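Local coordinates for heme-binding protein HutZ (PDB 3TGV), which binds heme and probably degrades it to biliverdin beta and delta, releasing the iron, at residues Glu9-Thr21 and Ser31-Val44. The protein carries 1 engineered substitution. Numbering follows the deposited sequence.
Sequences EFRQERKTLQLAT and SYAPFVQNQEGYFV
Leu17 and Ala33 form a hydrogen-bonded pair at the heart of an antiparallel beta hairpin, whose strands 16-22 and 28-38 belong to the antiparallel sheet of the FMN-binding-like split barrel, here turned to heme chemistry. It is a worked example of a hairpin paired through its backbone, with different side chains packed on its two faces. Leu17 N reaches Ala33 O at 2.9 Å, nearly straight at 174°, and Ala33 N returns to Leu17 O; Leu19 and Ser31 repeat this double exchange two residues on. At the other end Phe35 N donates to Lys15 O, so the pairing extends into the loop that follows helix 3-13.

Apolar contact gathers on the Leu17 face. Leu17 lays CD2 over the centre of the Phe35 ring, a CH-pi contact 3.7 Å from the centroid, while its other methyl, CD1, reaches Val44 CG1 at 4.1 Å on the next strand. Phe35 has CG between its backbone N and carbonyl carbon (chi1 75°), which turns the ring toward strand 16-22, with its face against Leu17; Arg108 of helix 96-109 adds a cation-pi contact. On the other face the Gln18 amide lies almost parallel to the Tyr32 ring, with NE2 3.5 Å from Tyr32 CB. Tyr32 OH leaves the hairpin to bond with Leu76 O and Arg79 N of the second subunit, joining this face to that subunit.

Polar side chains finish the two ends. A water lies between Thr21 OG1 and Ser31 OG, 3.2 Å from Leu19 O, and Ser31 OG is also bonded to His52. Beyond Phe35, the Arg11 chain bends at chi3 (93°) and brings its guanidinium edge to Tyr42, where NH2 meets OH at 3.1 Å, close to the guanidinium plane.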
ATOM      1  N   GLU A   9      17.764  10.321  -2.982  1.00 32.89           N
ATOM      2  CA  GLU A   9      17.589  10.466  -1.541  1.00 35.16           C
ATOM      3  C   GLU A   9      16.370   9.693  -1.031  1.00 32.54           C
ATOM      4  O   GLU A   9      16.423   9.067   0.023  1.00 30.98           O
ATOM      5  CB  GLU A   9      17.475  11.934  -1.149  1.00 32.91           C
ATOM      6  CG  GLU A   9      18.717  12.774  -1.478  1.00 49.53           C
ATOM      7  CD  GLU A   9      20.011  12.218  -0.870  1.00 59.62           C
ATOM      8  OE1 GLU A   9      20.512  11.169  -1.353  1.00 53.47           O
ATOM      9  OE2 GLU A   9      20.528  12.842   0.090  1.00 68.80           O
ATOM     10  N   PHE A  10      15.278   9.751  -1.785  1.00 30.07           N
ATOM     11  CA  PHE A  10      14.025   9.091  -1.414  1.00 28.86           C
ATOM     12  C   PHE A  10      14.201   7.581  -1.385  1.00 28.17           C
ATOM     13  O   PHE A  10      13.792   6.927  -0.433  1.00 30.03           O
ATOM     14  CB  PHE A  10      12.933   9.490  -2.417  1.00 29.66           C
ATOM     15  CG  PHE A  10      11.539   9.004  -2.074  1.00 25.80           C
ATOM     16  CD1 PHE A  10      10.767   9.665  -1.125  1.00 25.89           C
ATOM     17  CD2 PHE A  10      10.978   7.934  -2.755  1.00 24.32           C
ATOM     18  CE1 PHE A  10       9.472   9.259  -0.843  1.00 24.18           C
ATOM     19  CE2 PHE A  10       9.682   7.507  -2.471  1.00 23.40           C
ATOM     20  CZ  PHE A  10       8.927   8.175  -1.516  1.00 25.10           C
ATOM     21  N   ARG A  11      14.814   7.025  -2.425  1.00 28.55           N
ATOM     22  CA  ARG A  11      14.998   5.577  -2.498  1.00 28.79           C
ATOM     23  C   ARG A  11      15.880   5.102  -1.358  1.00 33.79           C
ATOM     24  O   ARG A  11      15.704   4.000  -0.855  1.00 29.86           O
ATOM     25  CB  ARG A  11      15.646   5.152  -3.814  1.00 31.29           C
ATOM     26  CG  ARG A  11      14.766   5.261  -5.050  1.00 36.23           C
ATOM     27  CD  ARG A  11      15.627   5.126  -6.318  1.00 35.56           C
ATOM     28  NE  ARG A  11      15.683   3.747  -6.768  1.00 40.67           N
ATOM     29  CZ  ARG A  11      16.629   3.230  -7.542  1.00 38.98           C
ATOM     30  NH1 ARG A  11      17.646   3.965  -7.956  1.00 35.88           N
ATOM     31  NH2 ARG A  11      16.568   1.946  -7.873  1.00 44.42           N
ATOM     32  N   GLN A  12      16.838   5.935  -0.962  1.00 30.41           N
ATOM     33  CA  GLN A  12      17.761   5.587   0.120  1.00 34.67           C
ATOM     34  C   GLN A  12      17.118   5.696   1.500  1.00 30.40           C
ATOM     35  O   GLN A  12      17.426   4.916   2.403  1.00 36.18           O
ATOM     36  CB  GLN A  12      19.020   6.463   0.049  1.00 36.46           C
ATOM     37  CG  GLN A  12      20.018   5.996  -0.992  1.00 39.88           C
ATOM     38  CD  GLN A  12      21.193   6.948  -1.166  1.00 44.94           C
ATOM     39  OE1 GLN A  12      21.188   8.069  -0.651  1.00 47.37           O
ATOM     40  NE2 GLN A  12      22.209   6.501  -1.899  1.00 46.93           N
ATOM     41  N   GLU A  13      16.228   6.667   1.669  1.00 31.70           N
ATOM     42  CA  GLU A  13      15.595   6.891   2.963  1.00 34.30           C
ATOM     43  C   GLU A  13      14.456   5.907   3.221  1.00 35.32           C
ATOM     44  O   GLU A  13      14.317   5.387   4.327  1.00 36.29           O
ATOM     45  CB  GLU A  13      15.082   8.333   3.068  1.00 34.27           C
ATOM     46  CG  GLU A  13      14.476   8.697   4.431  1.00 41.65           C
ATOM     47  CD  GLU A  13      13.010   8.288   4.572  1.00 46.12           C
ATOM     48  OE1 GLU A  13      12.255   8.438   3.579  1.00 40.16           O
ATOM     49  OE2 GLU A  13      12.620   7.824   5.677  1.00 44.42           O
ATOM     50  N   ARG A  14      13.631   5.657   2.208  1.00 28.31           N
ATOM     51  CA  ARG A  14      12.481   4.781   2.397  1.00 30.77           C
ATOM     52  C   ARG A  14      12.953   3.348   2.611  1.00 30.85           C
ATOM     53  O   ARG A  14      13.814   2.858   1.891  1.00 28.15           O
ATOM     54  CB  ARG A  14      11.530   4.877   1.207  1.00 28.19           C
ATOM     55  CG  ARG A  14      10.967   6.276   0.978  1.00 29.05           C
ATOM     56  CD  ARG A  14       9.730   6.532   1.821  1.00 30.00           C
ATOM     57  NE  ARG A  14      10.054   6.972   3.170  1.00 29.28           N
ATOM     58  CZ  ARG A  14       9.238   6.870   4.213  1.00 35.28           C
ATOM     59  NH1 ARG A  14       8.037   6.313   4.082  1.00 32.35           N
ATOM     60  NH2 ARG A  14       9.634   7.305   5.401  1.00 39.90           N
ATOM     61  N   LYS A  15      12.393   2.681   3.616  1.00 29.94           N
ATOM     62  CA  LYS A  15      12.840   1.349   3.977  1.00 28.86           C
ATOM     63  C   LYS A  15      11.822   0.269   3.613  1.00 26.13           C
ATOM     64  O   LYS A  15      12.123  -0.921   3.687  1.00 27.88           O
ATOM     65  CB  LYS A  15      13.146   1.298   5.479  1.00 33.98           C
ATOM     66  CG  LYS A  15      14.134   2.382   5.919  1.00 32.79           C
ATOM     67  CD  LYS A  15      15.530   1.813   6.131  1.00 40.55           C
ATOM     68  CE  LYS A  15      16.607   2.870   5.931  1.00 46.20           C
ATOM     69  NZ  LYS A  15      16.401   4.066   6.791  1.00 58.72           N
ATOM     70  N   THR A  16      10.623   0.681   3.223  1.00 23.52           N
ATOM     71  CA  THR A  16       9.541  -0.267   2.974  1.00 25.30           C
ATOM     72  C   THR A  16       8.876  -0.079   1.607  1.00 25.22           C
ATOM     73  O   THR A  16       8.766   1.041   1.091  1.00 24.41           O
ATOM     74  CB  THR A  16       8.448  -0.164   4.067  1.00 25.57           C
ATOM     75  OG1 THR A  16       9.049  -0.286   5.368  1.00 31.43           O
ATOM     76  CG2 THR A  16       7.442  -1.273   3.905  1.00 34.95           C
ATOM     77  N   LEU A  17       8.446  -1.195   1.033  1.00 22.84           N
ATOM     78  CA  LEU A  17       7.607  -1.203  -0.152  1.00 22.64           C
ATOM     79  C   LEU A  17       6.181  -1.556   0.234  1.00 27.59           C
ATOM     80  O   LEU A  17       5.948  -2.439   1.084  1.00 24.66           O
ATOM     81  CB  LEU A  17       8.107  -2.255  -1.148  1.00 24.39           C
ATOM     82  CG  LEU A  17       9.552  -2.171  -1.635  1.00 22.48           C
ATOM     83  CD1 LEU A  17       9.864  -3.294  -2.644  1.00 22.93           C
ATOM     84  CD2 LEU A  17       9.808  -0.785  -2.234  1.00 26.54           C
ATOM     85  N   GLN A  18       5.225  -0.884  -0.388  1.00 22.23           N
ATOM     86  CA  GLN A  18       3.851  -1.355  -0.342  1.00 24.24           C
ATOM     87  C   GLN A  18       3.602  -2.192  -1.586  1.00 24.11           C
ATOM     88  O   GLN A  18       3.996  -1.805  -2.701  1.00 21.88           O
ATOM     89  CB  GLN A  18       2.853  -0.197  -0.265  1.00 24.97           C
ATOM     90  CG  GLN A  18       3.349   1.021   0.506  1.00 28.23           C
ATOM     91  CD  GLN A  18       3.772   0.713   1.917  1.00 34.26           C
ATOM     92  OE1 GLN A  18       4.875   1.067   2.348  1.00 34.64           O
ATOM     93  NE2 GLN A  18       2.889   0.065   2.662  1.00 34.77           N
ATOM     94  N   LEU A  19       2.931  -3.325  -1.401  1.00 21.17           N
ATOM     95  CA  LEU A  19       2.764  -4.310  -2.464  1.00 24.27           C
ATOM     96  C   LEU A  19       1.304  -4.655  -2.727  1.00 24.55           C
ATOM     97  O   LEU A  19       0.523  -4.842  -1.796  1.00 23.12           O
ATOM     98  CB  LEU A  19       3.511  -5.597  -2.111  1.00 23.82           C
ATOM     99  CG  LEU A  19       4.916  -5.442  -1.544  1.00 22.68           C
ATOM    100  CD1 LEU A  19       5.423  -6.760  -0.955  1.00 27.78           C
ATOM    101  CD2 LEU A  19       5.863  -4.901  -2.617  1.00 24.68           C
ATOM    102  N   ALA A  20       0.947  -4.738  -4.005  1.00 22.55           N
ATOM    103  CA  ALA A  20      -0.315  -5.333  -4.408  1.00 21.05           C
ATOM    104  C   ALA A  20      -0.025  -6.650  -5.123  1.00 25.06           C
ATOM    105  O   ALA A  20       0.619  -6.663  -6.172  1.00 23.05           O
ATOM    106  CB  ALA A  20      -1.104  -4.389  -5.304  1.00 18.50           C
ATOM    107  N   THR A  21      -0.496  -7.757  -4.550  1.00 20.19           N
ATOM    108  CA  THR A  21      -0.278  -9.066  -5.141  1.00 25.55           C
ATOM    109  C   THR A  21      -1.625  -9.687  -5.493  1.00 26.00           C
ATOM    110  O   THR A  21      -2.675  -9.130  -5.168  1.00 24.08           O
ATOM    111  CB  THR A  21       0.499  -9.997  -4.186  1.00 21.81           C
ATOM    112  OG1 THR A  21      -0.231 -10.131  -2.961  1.00 22.28           O
ATOM    113  CG2 THR A  21       1.867  -9.408  -3.873  1.00 22.68           C
ATOM    114  N   SER A  31      -0.222  -5.270   1.079  1.00 23.75           N
ATOM    115  CA  SER A  31       0.634  -5.606   2.205  1.00 24.06           C
ATOM    116  C   SER A  31       1.832  -4.693   2.110  1.00 24.23           C
ATOM    117  O   SER A  31       1.889  -3.841   1.218  1.00 21.74           O
ATOM    118  CB  SER A  31       1.104  -7.057   2.087  1.00 28.38           C
ATOM    119  OG  SER A  31       1.812  -7.237   0.869  1.00 28.00           O
ATOM    120  N   TYR A  32       2.790  -4.861   3.017  1.00 21.97           N
ATOM    121  CA  TYR A  32       4.064  -4.144   2.908  1.00 24.43           C
ATOM    122  C   TYR A  32       5.230  -5.087   3.232  1.00 30.35           C
ATOM    123  O   TYR A  32       5.035  -6.162   3.799  1.00 24.28           O
ATOM    124  CB  TYR A  32       4.100  -2.950   3.860  1.00 25.46           C
ATOM    125  CG  TYR A  32       4.476  -3.373   5.258  1.00 28.40           C
ATOM    126  CD1 TYR A  32       3.561  -4.019   6.077  1.00 26.74           C
ATOM    127  CD2 TYR A  32       5.756  -3.154   5.746  1.00 30.94           C
ATOM    128  CE1 TYR A  32       3.918  -4.445   7.363  1.00 31.34           C
ATOM    129  CE2 TYR A  32       6.119  -3.565   7.021  1.00 31.53           C
ATOM    130  CZ  TYR A  32       5.197  -4.200   7.823  1.00 28.34           C
ATOM    131  OH  TYR A  32       5.571  -4.592   9.089  1.00 36.69           O
ATOM    132  N   ALA A  33       6.438  -4.673   2.876  1.00 27.99           N
ATOM    133  CA  ALA A  33       7.637  -5.412   3.245  1.00 28.09           C
ATOM    134  C   ALA A  33       8.842  -4.482   3.236  1.00 26.77           C
ATOM    135  O   ALA A  33       9.025  -3.711   2.292  1.00 25.09           O
ATOM    136  CB  ALA A  33       7.862  -6.560   2.278  1.00 27.42           C
ATOM    137  N   PRO A  34       9.665  -4.539   4.292  1.00 28.86           N
ATOM    138  CA  PRO A  34      10.968  -3.869   4.211  1.00 25.45           C
ATOM    139  C   PRO A  34      11.713  -4.433   2.996  1.00 27.49           C
ATOM    140  O   PRO A  34      11.450  -5.572   2.598  1.00 26.09           O
ATOM    141  CB  PRO A  34      11.656  -4.277   5.525  1.00 29.00           C
ATOM    142  CG  PRO A  34      10.515  -4.524   6.475  1.00 30.41           C
ATOM    143  CD  PRO A  34       9.385  -5.082   5.635  1.00 27.53           C
ATOM    144  N   PHE A  35      12.598  -3.654   2.389  1.00 26.05           N
ATOM    145  CA  PHE A  35      13.267  -4.099   1.170  1.00 28.68           C
ATOM    146  C   PHE A  35      14.708  -3.625   1.136  1.00 26.34           C
ATOM    147  O   PHE A  35      15.092  -2.732   1.882  1.00 27.98           O
ATOM    148  CB  PHE A  35      12.553  -3.531  -0.069  1.00 24.05           C
ATOM    149  CG  PHE A  35      12.819  -2.061  -0.300  1.00 27.97           C
ATOM    150  CD1 PHE A  35      12.200  -1.096   0.488  1.00 24.33           C
ATOM    151  CD2 PHE A  35      13.693  -1.641  -1.302  1.00 27.73           C
ATOM    152  CE1 PHE A  35      12.435   0.258   0.272  1.00 26.23           C
ATOM    153  CE2 PHE A  35      13.949  -0.292  -1.514  1.00 28.01           C
ATOM    154  CZ  PHE A  35      13.320   0.659  -0.744  1.00 27.52           C
ATOM    155  N   VAL A  36      15.495  -4.240   0.262  1.00 29.66           N
ATOM    156  CA  VAL A  36      16.742  -3.645  -0.204  1.00 31.11           C
ATOM    157  C   VAL A  36      16.704  -3.667  -1.720  1.00 33.30           C
ATOM    158  O   VAL A  36      15.950  -4.440  -2.315  1.00 31.77           O
ATOM    159  CB  VAL A  36      17.983  -4.431   0.279  1.00 33.03           C
ATOM    160  CG1 VAL A  36      18.043  -4.457   1.792  1.00 30.75           C
ATOM    161  CG2 VAL A  36      17.974  -5.841  -0.285  1.00 34.41           C
ATOM    162  N   GLN A  37      17.501  -2.818  -2.357  1.00 31.29           N
ATOM    163  CA  GLN A  37      17.580  -2.845  -3.814  1.00 36.71           C
ATOM    164  C   GLN A  37      19.021  -2.802  -4.285  1.00 37.60           C
ATOM    165  O   GLN A  37      19.893  -2.242  -3.617  1.00 35.76           O
ATOM    166  CB  GLN A  37      16.757  -1.728  -4.462  1.00 38.26           C
ATOM    167  CG  GLN A  37      17.309  -0.328  -4.276  1.00 44.98           C
ATOM    168  CD  GLN A  37      17.934   0.251  -5.545  1.00 43.80           C
ATOM    169  OE1 GLN A  37      18.255  -0.473  -6.498  1.00 41.81           O
ATOM    170  NE2 GLN A  37      18.109   1.571  -5.557  1.00 48.25           N
ATOM    171  N   ASN A  38      19.262  -3.448  -5.418  1.00 35.90           N
ATOM    172  CA  ASN A  38      20.582  -3.489  -6.020  1.00 38.77           C
ATOM    173  C   ASN A  38      20.467  -3.747  -7.510  1.00 42.19           C
ATOM    174  O   ASN A  38      19.380  -3.622  -8.085  1.00 40.27           O
ATOM    175  CB  ASN A  38      21.489  -4.522  -5.338  1.00 37.07           C
ATOM    176  CG  ASN A  38      20.867  -5.911  -5.276  1.00 38.42           C
ATOM    177  OD1 ASN A  38      20.340  -6.421  -6.266  1.00 39.37           O
ATOM    178  ND2 ASN A  38      20.921  -6.523  -4.100  1.00 38.15           N
ATOM    179  N   GLN A  39      21.586  -4.108  -8.129  1.00 43.31           N
ATOM    180  CA  GLN A  39      21.661  -4.202  -9.581  1.00 48.04           C
ATOM    181  C   GLN A  39      20.765  -5.309 -10.117  1.00 47.58           C
ATOM    182  O   GLN A  39      20.412  -5.318 -11.304  1.00 43.47           O
ATOM    183  CB  GLN A  39      23.107  -4.453 -10.006  1.00 53.59           C
ATOM    184  CG  GLN A  39      23.555  -3.635 -11.207  1.00 66.52           C
ATOM    185  CD  GLN A  39      25.059  -3.710 -11.424  1.00 75.44           C
ATOM    186  OE1 GLN A  39      25.692  -4.734 -11.133  1.00 71.28           O
ATOM    187  NE2 GLN A  39      25.642  -2.617 -11.922  1.00 70.64           N
ATOM    188  N   GLU A  40      20.397  -6.229  -9.227  1.00 40.16           N
ATOM    189  CA  GLU A  40      19.627  -7.418  -9.581  1.00 42.54           C
ATOM    190  C   GLU A  40      18.120  -7.227  -9.403  1.00 40.84           C
ATOM    191  O   GLU A  40      17.330  -8.052  -9.861  1.00 40.20           O
ATOM    192  CB  GLU A  40      20.080  -8.601  -8.717  1.00 46.41           C
ATOM    193  CG  GLU A  40      21.580  -8.692  -8.513  1.00 48.96           C
ATOM    194  CD  GLU A  40      22.291  -9.294  -9.710  1.00 57.96           C
ATOM    195  OE1 GLU A  40      22.346 -10.542  -9.807  1.00 61.88           O
ATOM    196  OE2 GLU A  40      22.790  -8.521 -10.556  1.00 61.01           O
ATOM    197  N   GLY A  41      17.727  -6.157  -8.714  1.00 38.57           N
ATOM    198  CA  GLY A  41      16.321  -5.839  -8.518  1.00 35.64           C
ATOM    199  C   GLY A  41      16.002  -5.432  -7.091  1.00 34.45           C
ATOM    200  O   GLY A  41      16.897  -5.109  -6.309  1.00 35.24           O
ATOM    201  N   TYR A  42      14.718  -5.441  -6.751  1.00 30.33           N
ATOM    202  CA  TYR A  42      14.299  -5.184  -5.380  1.00 31.04           C
ATOM    203  C   TYR A  42      14.063  -6.511  -4.661  1.00 29.99           C
ATOM    204  O   TYR A  42      13.596  -7.474  -5.263  1.00 32.90           O
ATOM    205  CB  TYR A  42      13.031  -4.334  -5.353  1.00 29.85           C
ATOM    206  CG  TYR A  42      13.205  -2.916  -5.871  1.00 32.02           C
ATOM    207  CD1 TYR A  42      13.261  -1.839  -4.995  1.00 31.04           C
ATOM    208  CD2 TYR A  42      13.311  -2.660  -7.226  1.00 28.88           C
ATOM    209  CE1 TYR A  42      13.410  -0.539  -5.455  1.00 33.02           C
ATOM    210  CE2 TYR A  42      13.467  -1.357  -7.701  1.00 33.83           C
ATOM    211  CZ  TYR A  42      13.518  -0.305  -6.808  1.00 35.60           C
ATOM    212  OH  TYR A  42      13.668   0.989  -7.270  1.00 40.59           O
ATOM    213  N   PHE A  43      14.388  -6.567  -3.377  1.00 30.28           N
ATOM    214  CA  PHE A  43      14.248  -7.815  -2.638  1.00 33.29           C
ATOM    215  C   PHE A  43      13.456  -7.642  -1.357  1.00 29.74           C
ATOM    216  O   PHE A  43      13.688  -6.709  -0.592  1.00 31.85           O
ATOM    217  CB  PHE A  43      15.617  -8.419  -2.331  1.00 30.95           C
ATOM    218  CG  PHE A  43      16.385  -8.816  -3.558  1.00 35.84           C
ATOM    219  CD1 PHE A  43      16.412 -10.138  -3.979  1.00 36.21           C
ATOM    220  CD2 PHE A  43      17.076  -7.861  -4.298  1.00 33.58           C
ATOM    221  CE1 PHE A  43      17.118 -10.500  -5.117  1.00 39.79           C
ATOM    222  CE2 PHE A  43      17.778  -8.214  -5.427  1.00 34.10           C
ATOM    223  CZ  PHE A  43      17.800  -9.531  -5.842  1.00 36.50           C
ATOM    224  N   VAL A  44      12.518  -8.555  -1.134  1.00 27.86           N
ATOM    225  CA  VAL A  44      11.788  -8.603   0.127  1.00 30.12           C
ATOM    226  C   VAL A  44      11.896  -9.988   0.748  1.00 33.39           C
ATOM    227  O   VAL A  44      11.957 -10.989   0.035  1.00 30.90           O
ATOM    228  CB  VAL A  44      10.308  -8.255  -0.063  1.00 31.65           C
ATOM    229  CG1 VAL A  44      10.168  -6.808  -0.551  1.00 27.65           C
ATOM    230  CG2 VAL A  44       9.655  -9.235  -1.035  1.00 28.78           C
TER
HETATM  231  O   HOH W   1       0.067  -7.942  -1.008  1.00 22.92           O